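Local atomic coordinates of uncharacterized protein (Bombyx mori, PDB entry 5AZ0), a protein that probably catalyses the NADPH-dependent reduction of aldehydes and ketones to alcohols, as an aldo-keto reductase of the silkworm. Residues I198-Q206 / L303-V313; K254-G265 / E286-D296. All coordinates share one frame; numbering follows the deposited sequence.

Interaction 1 of 2, residues I198-Q206 / L303-V313; sequences IEVNLNLSQ and LAQFDNGFRTV. With ACT (acetate ion), chain G; ACT (acetate ion), chain D; EDO (1,2-ethanediol), chain C.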
loop_
_atom_site.group_PDB
_atom_site.type_symbol
_atom_site.label_atom_id
_atom_site.label_comp_id
_atom_site.label_asym_id
_atom_site.label_seq_id
_atom_site.Cartn_x
_atom_site.Cartn_y
_atom_site.Cartn_z
ATOM N N ILE A 198 5.318 1.412 -1.191
ATOM C CA ILE A 198 6.119 0.778 -2.233
ATOM C C ILE A 198 6.086 -0.714 -2.087
ATOM O O ILE A 198 5.720 -1.242 -1.049
ATOM C CB ILE A 198 7.620 1.184 -2.135
ATOM C CG1 ILE A 198 8.131 1.015 -0.691
ATOM C CG2 ILE A 198 7.806 2.578 -2.621
ATOM C CD1 ILE A 198 9.583 1.281 -0.485
ATOM N N GLU A 199 6.546 -1.422 -3.108
ATOM C CA GLU A 199 6.783 -2.870 -2.928
ATOM C C GLU A 199 7.962 -3.161 -2.039
ATOM O O GLU A 199 9.055 -2.664 -2.282
ATOM C CB GLU A 199 7.004 -3.548 -4.265
ATOM C CG GLU A 199 7.219 -5.077 -4.146
ATOM C CD GLU A 199 7.540 -5.753 -5.527
ATOM O OE1 GLU A 199 7.304 -5.145 -6.615
ATOM O OE2 GLU A 199 8.091 -6.870 -5.505
ATOM N N VAL A 200 7.719 -3.932 -0.981
ATOM C CA VAL A 200 8.777 -4.515 -0.158
ATOM C C VAL A 200 8.365 -5.932 0.158
ATOM O O VAL A 200 7.214 -6.212 0.513
ATOM C CB VAL A 200 9.008 -3.799 1.159
ATOM C CG1 VAL A 200 10.436 -4.101 1.691
ATOM C CG2 VAL A 200 8.859 -2.294 0.993
ATOM N N ASN A 201 9.315 -6.835 0.004
ATOM C CA ASN A 201 9.159 -8.294 0.276
ATOM C C ASN A 201 10.581 -8.957 0.433
ATOM O O ASN A 201 11.600 -8.255 0.573
ATOM C CB ASN A 201 8.270 -8.938 -0.805
ATOM C CG ASN A 201 8.774 -8.640 -2.201
ATOM O OD1 ASN A 201 9.920 -9.027 -2.554
ATOM N ND2 ASN A 201 7.927 -8.024 -3.037
ATOM N N LEU A 202 10.642 -10.280 0.586
ATOM C CA LEU A 202 11.918 -10.918 0.909
ATOM C C LEU A 202 12.966 -10.844 -0.261
ATOM O O LEU A 202 14.138 -10.784 0.007
ATOM C CB LEU A 202 11.691 -12.317 1.430
ATOM C CG LEU A 202 11.007 -12.356 2.770
ATOM C CD1 LEU A 202 10.514 -13.763 3.012
ATOM C CD2 LEU A 202 11.926 -11.890 3.906
ATOM N N ASN A 203 12.500 -10.779 -1.501
ATOM C CA ASN A 203 13.324 -10.640 -2.667
ATOM C C ASN A 203 13.634 -9.217 -3.065
ATOM O O ASN A 203 14.628 -9.022 -3.795
ATOM C CB ASN A 203 12.677 -11.323 -3.881
ATOM C CG ASN A 203 12.487 -12.825 -3.673
ATOM O OD1 ASN A 203 11.497 -13.397 -4.069
ATOM N ND2 ASN A 203 13.432 -13.451 -3.007
ATOM N N LEU A 204 12.770 -8.243 -2.654
ATOM C CA LEU A 204 12.978 -6.836 -2.929
ATOM C C LEU A 204 12.987 -6.040 -1.638
ATOM O O LEU A 204 11.977 -5.425 -1.233
ATOM C CB LEU A 204 11.910 -6.321 -3.853
ATOM C CG LEU A 204 12.133 -4.940 -4.492
ATOM C CD1 LEU A 204 13.136 -5.053 -5.633
ATOM C CD2 LEU A 204 10.813 -4.339 -5.044
ATOM N N SER A 205 14.120 -6.022 -0.979
ATOM C CA SER A 205 14.201 -5.367 0.325
ATOM C C SER A 205 14.123 -3.852 0.288
ATOM O O SER A 205 13.841 -3.272 1.320
ATOM C CB SER A 205 15.536 -5.718 1.023
ATOM O OG SER A 205 16.612 -4.992 0.395
ATOM N N GLN A 206 14.528 -3.224 -0.822
ATOM C CA GLN A 206 14.679 -1.747 -0.968
ATOM C C GLN A 206 15.396 -1.090 0.197
ATOM O O GLN A 206 14.979 -0.049 0.742
ATOM C CB GLN A 206 13.313 -1.083 -1.275
ATOM C CG GLN A 206 12.673 -1.786 -2.446
ATOM C CD GLN A 206 12.059 -0.872 -3.433
ATOM O OE1 GLN A 206 12.748 -0.063 -4.052
ATOM N NE2 GLN A 206 10.758 -1.002 -3.626
ATOM N N LEU A 303 16.979 -14.411 6.546
ATOM C CA LEU A 303 15.886 -13.845 5.751
ATOM C C LEU A 303 16.446 -12.773 4.808
ATOM O O LEU A 303 16.049 -12.673 3.668
ATOM C CB LEU A 303 14.828 -13.257 6.665
ATOM C CG LEU A 303 14.026 -14.295 7.437
ATOM C CD1 LEU A 303 13.389 -13.734 8.668
ATOM C CD2 LEU A 303 13.004 -14.918 6.529
ATOM N N ALA A 304 17.413 -12.003 5.289
ATOM C CA ALA A 304 18.087 -11.022 4.438
ATOM C C ALA A 304 18.757 -11.642 3.254
ATOM O O ALA A 304 18.940 -10.918 2.278
ATOM C CB ALA A 304 19.095 -10.207 5.223
ATOM N N GLN A 305 19.112 -12.946 3.285
ATOM C CA GLN A 305 19.787 -13.556 2.112
ATOM C C GLN A 305 18.884 -13.741 0.950
ATOM O O GLN A 305 19.375 -13.914 -0.184
ATOM C CB GLN A 305 20.478 -14.908 2.378
ATOM C CG GLN A 305 21.674 -14.811 3.305
ATOM C CD GLN A 305 22.136 -16.205 3.777
ATOM O OE1 GLN A 305 21.700 -16.703 4.804
ATOM N NE2 GLN A 305 22.995 -16.841 3.002
ATOM N N PHE A 306 17.570 -13.700 1.166
ATOM C CA PHE A 306 16.674 -13.818 0.003
ATOM C C PHE A 306 16.651 -12.606 -0.923
ATOM O O PHE A 306 16.128 -12.688 -2.024
ATOM C CB PHE A 306 15.276 -14.132 0.496
ATOM C CG PHE A 306 15.123 -15.523 1.050
ATOM C CD1 PHE A 306 15.277 -16.639 0.205
ATOM C CD2 PHE A 306 14.766 -15.722 2.386
ATOM C CE1 PHE A 306 15.124 -17.937 0.679
ATOM C CE2 PHE A 306 14.589 -17.025 2.878
ATOM C CZ PHE A 306 14.780 -18.130 2.016
ATOM N N ASP A 307 17.162 -11.471 -0.468
ATOM C CA ASP A 307 17.108 -10.228 -1.241
ATOM C C ASP A 307 17.934 -10.331 -2.537
ATOM O O ASP A 307 19.096 -10.646 -2.446
ATOM C CB ASP A 307 17.708 -9.103 -0.407
ATOM C CG ASP A 307 17.526 -7.717 -1.052
ATOM O OD1 ASP A 307 16.630 -7.486 -1.872
ATOM O OD2 ASP A 307 18.271 -6.832 -0.674
ATOM N N ASN A 308 17.343 -10.097 -3.704
ATOM C CA ASN A 308 18.046 -10.232 -4.970
ATOM C C ASN A 308 17.564 -9.278 -6.043
ATOM O O ASN A 308 17.845 -9.484 -7.227
ATOM C CB ASN A 308 17.843 -11.654 -5.472
ATOM C CG ASN A 308 16.375 -11.955 -5.692
ATOM O OD1 ASN A 308 15.574 -11.060 -5.736
ATOM N ND2 ASN A 308 16.029 -13.208 -5.808
ATOM N N GLY A 309 16.800 -8.255 -5.666
ATOM C CA GLY A 309 16.356 -7.289 -6.622
ATOM C C GLY A 309 15.199 -7.689 -7.525
ATOM O O GLY A 309 14.815 -6.881 -8.354
ATOM N N PHE A 310 14.601 -8.855 -7.340
ATOM C CA PHE A 310 13.460 -9.283 -8.169
ATOM C C PHE A 310 12.154 -8.507 -7.783
ATOM O O PHE A 310 11.660 -8.625 -6.657
ATOM C CB PHE A 310 13.209 -10.791 -7.965
ATOM C CG PHE A 310 12.174 -11.351 -8.902
ATOM C CD1 PHE A 310 10.809 -11.296 -8.589
ATOM C CD2 PHE A 310 12.555 -11.932 -10.127
ATOM C CE1 PHE A 310 9.839 -11.754 -9.504
ATOM C CE2 PHE A 310 11.595 -12.414 -11.038
ATOM C CZ PHE A 310 10.237 -12.327 -10.731
ATOM N N ARG A 311 11.620 -7.734 -8.711
ATOM C CA ARG A 311 10.507 -6.831 -8.465
ATOM C C ARG A 311 9.235 -7.505 -9.008
ATOM O O ARG A 311 9.116 -7.782 -10.199
ATOM C CB ARG A 311 10.785 -5.522 -9.165
ATOM C CG ARG A 311 9.739 -4.476 -8.874
ATOM C CD ARG A 311 10.054 -3.238 -9.636
ATOM N NE ARG A 311 11.199 -2.535 -9.080
ATOM C CZ ARG A 311 11.181 -1.774 -7.987
ATOM N NH1 ARG A 311 10.043 -1.598 -7.267
ATOM N NH2 ARG A 311 12.325 -1.173 -7.591
ATOM N N THR A 312 8.340 -7.848 -8.098
ATOM C CA THR A 312 7.056 -8.489 -8.434
ATOM C C THR A 312 6.175 -7.603 -9.300
ATOM O O THR A 312 5.533 -8.101 -10.193
ATOM C CB THR A 312 6.327 -8.871 -7.147
ATOM O OG1 THR A 312 7.149 -9.785 -6.389
ATOM C CG2 THR A 312 4.973 -9.471 -7.454
ATOM N N VAL A 313 6.183 -6.280 -9.055
ATOM C CA VAL A 313 5.268 -5.324 -9.762
ATOM C C VAL A 313 6.054 -4.322 -10.611
ATOM O O VAL A 313 6.645 -3.377 -10.087
ATOM C CB VAL A 313 4.332 -4.573 -8.749
ATOM C CG1 VAL A 313 3.458 -3.535 -9.457
ATOM C CG2 VAL A 313 3.454 -5.558 -7.973
HETATM C C ACT G . 11.916 -7.901 -12.143
HETATM O O ACT G . 12.902 -7.431 -11.470
HETATM O OXT ACT G . 10.955 -7.270 -12.682
HETATM C CH3 ACT G . 11.815 -9.354 -12.278
HETATM C C ACT D . 10.391 2.123 -5.755
HETATM O O ACT D . 9.779 0.959 -5.555
HETATM O OXT ACT D . 9.889 3.271 -5.587
HETATM C CH3 ACT D . 11.809 2.260 -6.232
HETATM C C1 EDO C . 18.676 -5.474 4.135
HETATM O O1 EDO C . 17.745 -4.978 5.136
HETATM C C2 EDO C . 17.895 -6.656 3.575
HETATM O O2 EDO C . 18.403 -7.179 2.355
HETATM O O HOH W 1 7.348 -2.371 -7.494
HETATM O O HOH W 2 9.673 -9.569 -5.222
HETATM O O HOH W 3 15.302 -10.254 2.238
#
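The carboxylate of Glu199 takes two backbone N-H groups, in a polar contact where strand 195-199 of the TIM barrel ends and the chain beyond helix 297-304 runs past it. Thr312 N donates to the syn lone pair of Glu199 OE2 at 2.8 Å. Val313 N meets Glu199 OE1 at 2.9 Å, also on the syn side but 34° out of the carboxylate plane. With CG anti to the backbone N (chi1 -178°), the extended Glu199 chain reaches both. Asn201 ND2 takes the anti lone pair of OE2, and Ser224 O is its second acceptor. Leu204 CD2 packs over one face of the Arg311 guanidinium, 3.6 Å from NH1. Further along, Asn308 N bonds almost straight to Asn203 O at 2.9 Å. Asn203 ND2 reaches Phe306 O at 3.0 Å and also bonds Glu240 O. Asp307 receives Ser205 N on OD1 and Ser205 OG, 2.7 Å away, on OD2, both from above its carboxylate plane. An alanine in place of Glu199 is likely to leave the N-H groups of Thr312 and Val313 without these acceptors and to cost Asn201 ND2 one of its two. The carboxylates of Glu199 and Asp307 thus hold the two segments together mainly through uncharged N-H and O-H donors.

Interaction 2 of 2, residues K254-G265 / E286-D296; sequences KYGKTVTQVNLG and ENASIFDFQLD
Phe293 lays its ring against Lys257, whose CG sits over one face, 4.0 Å from the ring centroid, in a CH-pi contact. The edge of the ring points at the helix, with CZ 3.6 Å from Gln261 O. Phe293 CG lies between the backbone N and the carbonyl carbon (chi1 78°), which turns the ring toward Gly265. A side chain on Gly265 would run into CZ. Beyond the ring, Lys257 NZ forms a salt bridge with Asp292 OD1 at 2.7 Å, on the syn lone pair of that oxygen. The same NZ donates to Ser289 O from above the carbonyl plane. Two bonds thus hold the ammonium between a side-chain and a backbone acceptor.

Tyr255 meets Phe293 obliquely, and its CE2 touches Leu295 CD2. Its OH accepts from Asp296 N at 2.9 Å and is also bonded to Asp299. Lys254 NZ forms a salt bridge with Asp296 OD2 at 2.6 Å and another with Asp299.

These contacts join the end of helix 246-255 and the start of helix 259-269 to the loop between helices 281-287 and 297-304, on the outside of the TIM barrel. Thr258 and Gln261 form a capping box at the start of helix 259-269, though the Gln261 N to Thr258 OG1 bond is weak. Thr258 OG1 also donates to the anti lone pair of Glu286 OE2 at 2.5 Å. Gln261 NE2 bonds Glu286 O almost straight (171°), from the opposite face of the carbonyl to Ser289 N. On the next turn, Leu264 CB packs on Ile290 CD1 at 3.6 Å.

Farther out, Asp296 caps helix 297-304 through OD1 to Asp299 N. Gln269 OE1 accepts from Leu295 N, and Ile251, Val300 and Leu303 pack around the Leu295 side chain.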
loop_
_atom_site.group_PDB
_atom_site.type_symbol
_atom_site.label_atom_id
_atom_site.label_comp_id
_atom_site.label_asym_id
_atom_site.label_seq_id
_atom_site.Cartn_x
_atom_site.Cartn_y
_atom_site.Cartn_z
ATOM N N LYS A 254 10.745 -22.737 14.716
ATOM C CA LYS A 254 11.414 -22.136 15.853
ATOM C C LYS A 254 10.557 -21.189 16.682
ATOM O O LYS A 254 10.609 -21.218 17.894
ATOM C CB LYS A 254 12.695 -21.463 15.389
ATOM C CG LYS A 254 13.467 -20.787 16.475
ATOM C CD LYS A 254 14.762 -20.228 15.899
ATOM C CE LYS A 254 15.412 -19.345 16.945
ATOM N NZ LYS A 254 16.659 -18.768 16.396
ATOM N N TYR A 255 9.775 -20.323 16.051
ATOM C CA TYR A 255 8.987 -19.322 16.827
ATOM C C TYR A 255 7.498 -19.643 16.828
ATOM O O TYR A 255 6.712 -18.946 17.469
ATOM C CB TYR A 255 9.202 -17.914 16.291
ATOM C CG TYR A 255 10.632 -17.460 16.208
ATOM C CD1 TYR A 255 11.266 -16.870 17.274
ATOM C CD2 TYR A 255 11.336 -17.623 15.043
ATOM C CE1 TYR A 255 12.592 -16.423 17.174
ATOM C CE2 TYR A 255 12.648 -17.210 14.918
ATOM C CZ TYR A 255 13.274 -16.592 15.975
ATOM O OH TYR A 255 14.579 -16.156 15.767
ATOM N N GLY A 256 7.113 -20.686 16.110
ATOM C CA GLY A 256 5.770 -21.233 16.232
ATOM C C GLY A 256 4.821 -20.516 15.316
ATOM O O GLY A 256 3.734 -20.165 15.715
ATOM N N LYS A 257 5.245 -20.328 14.068
ATOM C CA LYS A 257 4.559 -19.469 13.131
ATOM C C LYS A 257 4.603 -20.086 11.791
ATOM O O LYS A 257 5.516 -20.828 11.475
ATOM C CB LYS A 257 5.275 -18.091 13.049
ATOM C CG LYS A 257 5.222 -17.230 14.304
ATOM C CD LYS A 257 3.782 -16.820 14.702
ATOM C CE LYS A 257 3.815 -16.191 16.097
ATOM N NZ LYS A 257 2.640 -15.393 16.522
ATOM N N THR A 258 3.680 -19.687 10.945
ATOM C CA THR A 258 3.745 -20.058 9.556
ATOM C C THR A 258 4.773 -19.211 8.727
ATOM O O THR A 258 5.387 -18.245 9.204
ATOM C CB THR A 258 2.358 -19.940 8.921
ATOM O OG1 THR A 258 2.024 -18.554 8.694
ATOM C CG2 THR A 258 1.260 -20.618 9.823
ATOM N N VAL A 259 4.909 -19.597 7.473
ATOM C CA VAL A 259 5.880 -19.023 6.586
ATOM C C VAL A 259 5.459 -17.584 6.247
ATOM O O VAL A 259 6.294 -16.693 6.240
ATOM C CB VAL A 259 6.094 -19.905 5.349
ATOM C CG1 VAL A 259 6.764 -19.157 4.214
ATOM C CG2 VAL A 259 6.946 -21.113 5.720
ATOM N N THR A 260 4.174 -17.375 6.007
ATOM C CA THR A 260 3.679 -16.050 5.716
ATOM C C THR A 260 3.821 -15.159 6.935
ATOM O O THR A 260 4.144 -14.001 6.806
ATOM C CB THR A 260 2.241 -16.075 5.218
ATOM O OG1 THR A 260 1.434 -16.743 6.167
ATOM C CG2 THR A 260 2.176 -16.743 3.914
ATOM N N GLN A 261 3.649 -15.704 8.117
ATOM C CA GLN A 261 3.811 -14.921 9.305
ATOM C C GLN A 261 5.235 -14.492 9.605
ATOM O O GLN A 261 5.437 -13.450 10.277
ATOM C CB GLN A 261 3.288 -15.661 10.538
ATOM C CG GLN A 261 1.782 -15.901 10.538
ATOM C CD GLN A 261 1.312 -16.818 11.680
ATOM O OE1 GLN A 261 1.963 -17.795 11.999
ATOM N NE2 GLN A 261 0.211 -16.456 12.334
ATOM N N VAL A 262 6.193 -15.349 9.221
ATOM C CA VAL A 262 7.576 -15.027 9.337
ATOM C C VAL A 262 7.866 -13.821 8.451
ATOM O O VAL A 262 8.405 -12.871 8.935
ATOM C CB VAL A 262 8.517 -16.223 8.966
ATOM C CG1 VAL A 262 9.982 -15.789 8.868
ATOM C CG2 VAL A 262 8.432 -17.312 10.036
ATOM N N ASN A 263 7.514 -13.941 7.195
ATOM C CA ASN A 263 7.561 -12.844 6.222
ATOM C C ASN A 263 6.971 -11.526 6.769
ATOM O O ASN A 263 7.677 -10.519 6.801
ATOM C CB ASN A 263 6.883 -13.276 4.952
ATOM C CG ASN A 263 7.146 -12.368 3.773
ATOM O OD1 ASN A 263 7.461 -11.154 3.896
ATOM N ND2 ASN A 263 6.970 -12.917 2.611
ATOM N N LEU A 264 5.733 -11.536 7.285
ATOM C CA LEU A 264 5.152 -10.283 7.808
ATOM C C LEU A 264 5.830 -9.780 9.042
ATOM O O LEU A 264 5.991 -8.555 9.252
ATOM C CB LEU A 264 3.629 -10.365 8.054
ATOM C CG LEU A 264 2.819 -10.621 6.804
ATOM C CD1 LEU A 264 1.289 -10.543 7.104
ATOM C CD2 LEU A 264 3.194 -9.715 5.652
ATOM N N GLY A 265 6.195 -10.695 9.918
ATOM C CA GLY A 265 6.867 -10.282 11.119
ATOM C C GLY A 265 8.251 -9.675 10.890
ATOM O O GLY A 265 8.676 -8.782 11.615
ATOM N N GLU A 286 -4.588 -15.060 10.446
ATOM C CA GLU A 286 -3.168 -15.540 10.455
ATOM C C GLU A 286 -2.227 -14.319 10.265
ATOM O O GLU A 286 -1.372 -14.083 11.120
ATOM C CB GLU A 286 -3.001 -16.580 9.338
ATOM C CG GLU A 286 -1.694 -17.386 9.268
ATOM C CD GLU A 286 -1.416 -18.008 7.883
ATOM O OE1 GLU A 286 -2.314 -18.073 7.032
ATOM O OE2 GLU A 286 -0.278 -18.444 7.615
ATOM N N ASN A 287 -2.500 -13.474 9.237
ATOM C CA ASN A 287 -1.704 -12.233 9.001
ATOM C C ASN A 287 -1.588 -11.325 10.182
ATOM O O ASN A 287 -0.564 -10.659 10.311
ATOM C CB ASN A 287 -2.191 -11.466 7.787
ATOM C CG ASN A 287 -2.067 -12.270 6.543
ATOM O OD1 ASN A 287 -1.336 -13.234 6.542
ATOM N ND2 ASN A 287 -2.807 -11.940 5.504
ATOM N N ALA A 288 -2.567 -11.307 11.089
ATOM C CA ALA A 288 -2.460 -10.382 12.238
ATOM C C ALA A 288 -1.848 -10.932 13.496
ATOM O O ALA A 288 -1.676 -10.172 14.493
ATOM C CB ALA A 288 -3.780 -9.730 12.563
ATOM N N SER A 289 -1.485 -12.212 13.454
ATOM C CA SER A 289 -0.935 -12.902 14.649
ATOM C C SER A 289 0.596 -12.986 14.471
ATOM O O SER A 289 1.163 -14.082 14.346
ATOM C CB SER A 289 -1.616 -14.275 14.820
ATOM O OG SER A 289 -3.039 -14.195 14.512
ATOM N N ILE A 290 1.226 -11.791 14.432
ATOM C CA ILE A 290 2.622 -11.630 14.026
ATOM C C ILE A 290 3.406 -10.661 14.872
ATOM O O ILE A 290 4.513 -10.258 14.496
ATOM C CB ILE A 290 2.745 -11.135 12.582
ATOM C CG1 ILE A 290 2.088 -9.760 12.419
ATOM C CG2 ILE A 290 2.129 -12.113 11.588
ATOM C CD1 ILE A 290 2.380 -9.062 11.126
ATOM N N PHE A 291 2.843 -10.232 15.988
ATOM C CA PHE A 291 3.448 -9.140 16.746
ATOM C C PHE A 291 4.099 -9.588 18.078
ATOM O O PHE A 291 4.812 -8.815 18.705
ATOM C CB PHE A 291 2.398 -8.032 16.940
ATOM C CG PHE A 291 1.847 -7.519 15.645
ATOM C CD1 PHE A 291 2.650 -6.749 14.786
ATOM C CD2 PHE A 291 0.553 -7.827 15.247
ATOM C CE1 PHE A 291 2.137 -6.291 13.584
ATOM C CE2 PHE A 291 0.043 -7.354 14.044
ATOM C CZ PHE A 291 0.840 -6.601 13.209
ATOM N N ASP A 292 3.949 -10.868 18.410
ATOM C CA ASP A 292 4.389 -11.455 19.667
ATOM C C ASP A 292 5.706 -12.256 19.529
ATOM O O ASP A 292 5.924 -13.189 20.286
ATOM C CB ASP A 292 3.274 -12.389 20.177
ATOM C CG ASP A 292 2.949 -13.468 19.199
ATOM O OD1 ASP A 292 3.562 -13.479 18.110
ATOM O OD2 ASP A 292 2.063 -14.305 19.478
ATOM N N PHE A 293 6.576 -11.931 18.575
ATOM C CA PHE A 293 7.825 -12.684 18.434
ATOM C C PHE A 293 8.921 -11.807 17.867
ATOM O O PHE A 293 8.643 -10.910 17.106
ATOM C CB PHE A 293 7.606 -14.016 17.663
ATOM C CG PHE A 293 7.474 -13.895 16.155
ATOM C CD1 PHE A 293 6.261 -13.528 15.563
ATOM C CD2 PHE A 293 8.526 -14.284 15.304
ATOM C CE1 PHE A 293 6.126 -13.495 14.178
ATOM C CE2 PHE A 293 8.405 -14.231 13.905
ATOM C CZ PHE A 293 7.210 -13.811 13.338
ATOM N N GLN A 294 10.150 -12.039 18.306
ATOM C CA GLN A 294 11.313 -11.251 17.930
ATOM C C GLN A 294 12.201 -12.230 17.162
ATOM O O GLN A 294 12.516 -13.298 17.682
ATOM C CB GLN A 294 11.978 -10.713 19.197
ATOM C CG GLN A 294 13.108 -9.699 18.998
ATOM C CD GLN A 294 12.621 -8.286 18.655
ATOM O OE1 GLN A 294 11.530 -7.865 19.072
ATOM N NE2 GLN A 294 13.431 -7.545 17.893
ATOM N N LEU A 295 12.514 -11.922 15.899
ATOM C CA LEU A 295 13.427 -12.729 15.098
ATOM C C LEU A 295 14.816 -12.390 15.576
ATOM O O LEU A 295 15.150 -11.193 15.739
ATOM C CB LEU A 295 13.278 -12.482 13.591
ATOM C CG LEU A 295 11.995 -13.022 12.969
ATOM C CD1 LEU A 295 11.532 -12.138 11.804
ATOM C CD2 LEU A 295 12.066 -14.454 12.458
ATOM N N ASP A 296 15.640 -13.419 15.835
ATOM C CA ASP A 296 17.006 -13.143 16.352
ATOM C C ASP A 296 17.964 -12.882 15.194
ATOM O O ASP A 296 17.594 -13.032 14.021
ATOM C CB ASP A 296 17.504 -14.217 17.350
ATOM C CG ASP A 296 17.710 -15.568 16.714
ATOM O OD1 ASP A 296 18.120 -15.652 15.527
ATOM O OD2 ASP A 296 17.420 -16.532 17.426
HETATM O O HOH W 4 2.042 -19.671 5.797
#

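How the interactions relate
The centres of the two interactions lie about 18 Å apart in one TIM-barrel domain. Along the chain the order is 198-206, 254-265, 286-296 and 303-313, so both segments of interaction 2 fall between those of interaction 1. Helix 297-304 joins them: interaction 2 ends at its N-cap, Asp296, and segment 303-313 of interaction 1 starts within that helix. The two also touch. Leu303 CD2 packs 3.9 Å from Val262 CG1, and Leu303 CD1 lies 4.0 Å from Leu295 CD1. Interaction 2 ties outer helices together, while interaction 1 carries the chain beyond them back to the end of strand 195-199. Leu303 of interaction 1 thus packs against side chains of interaction 2.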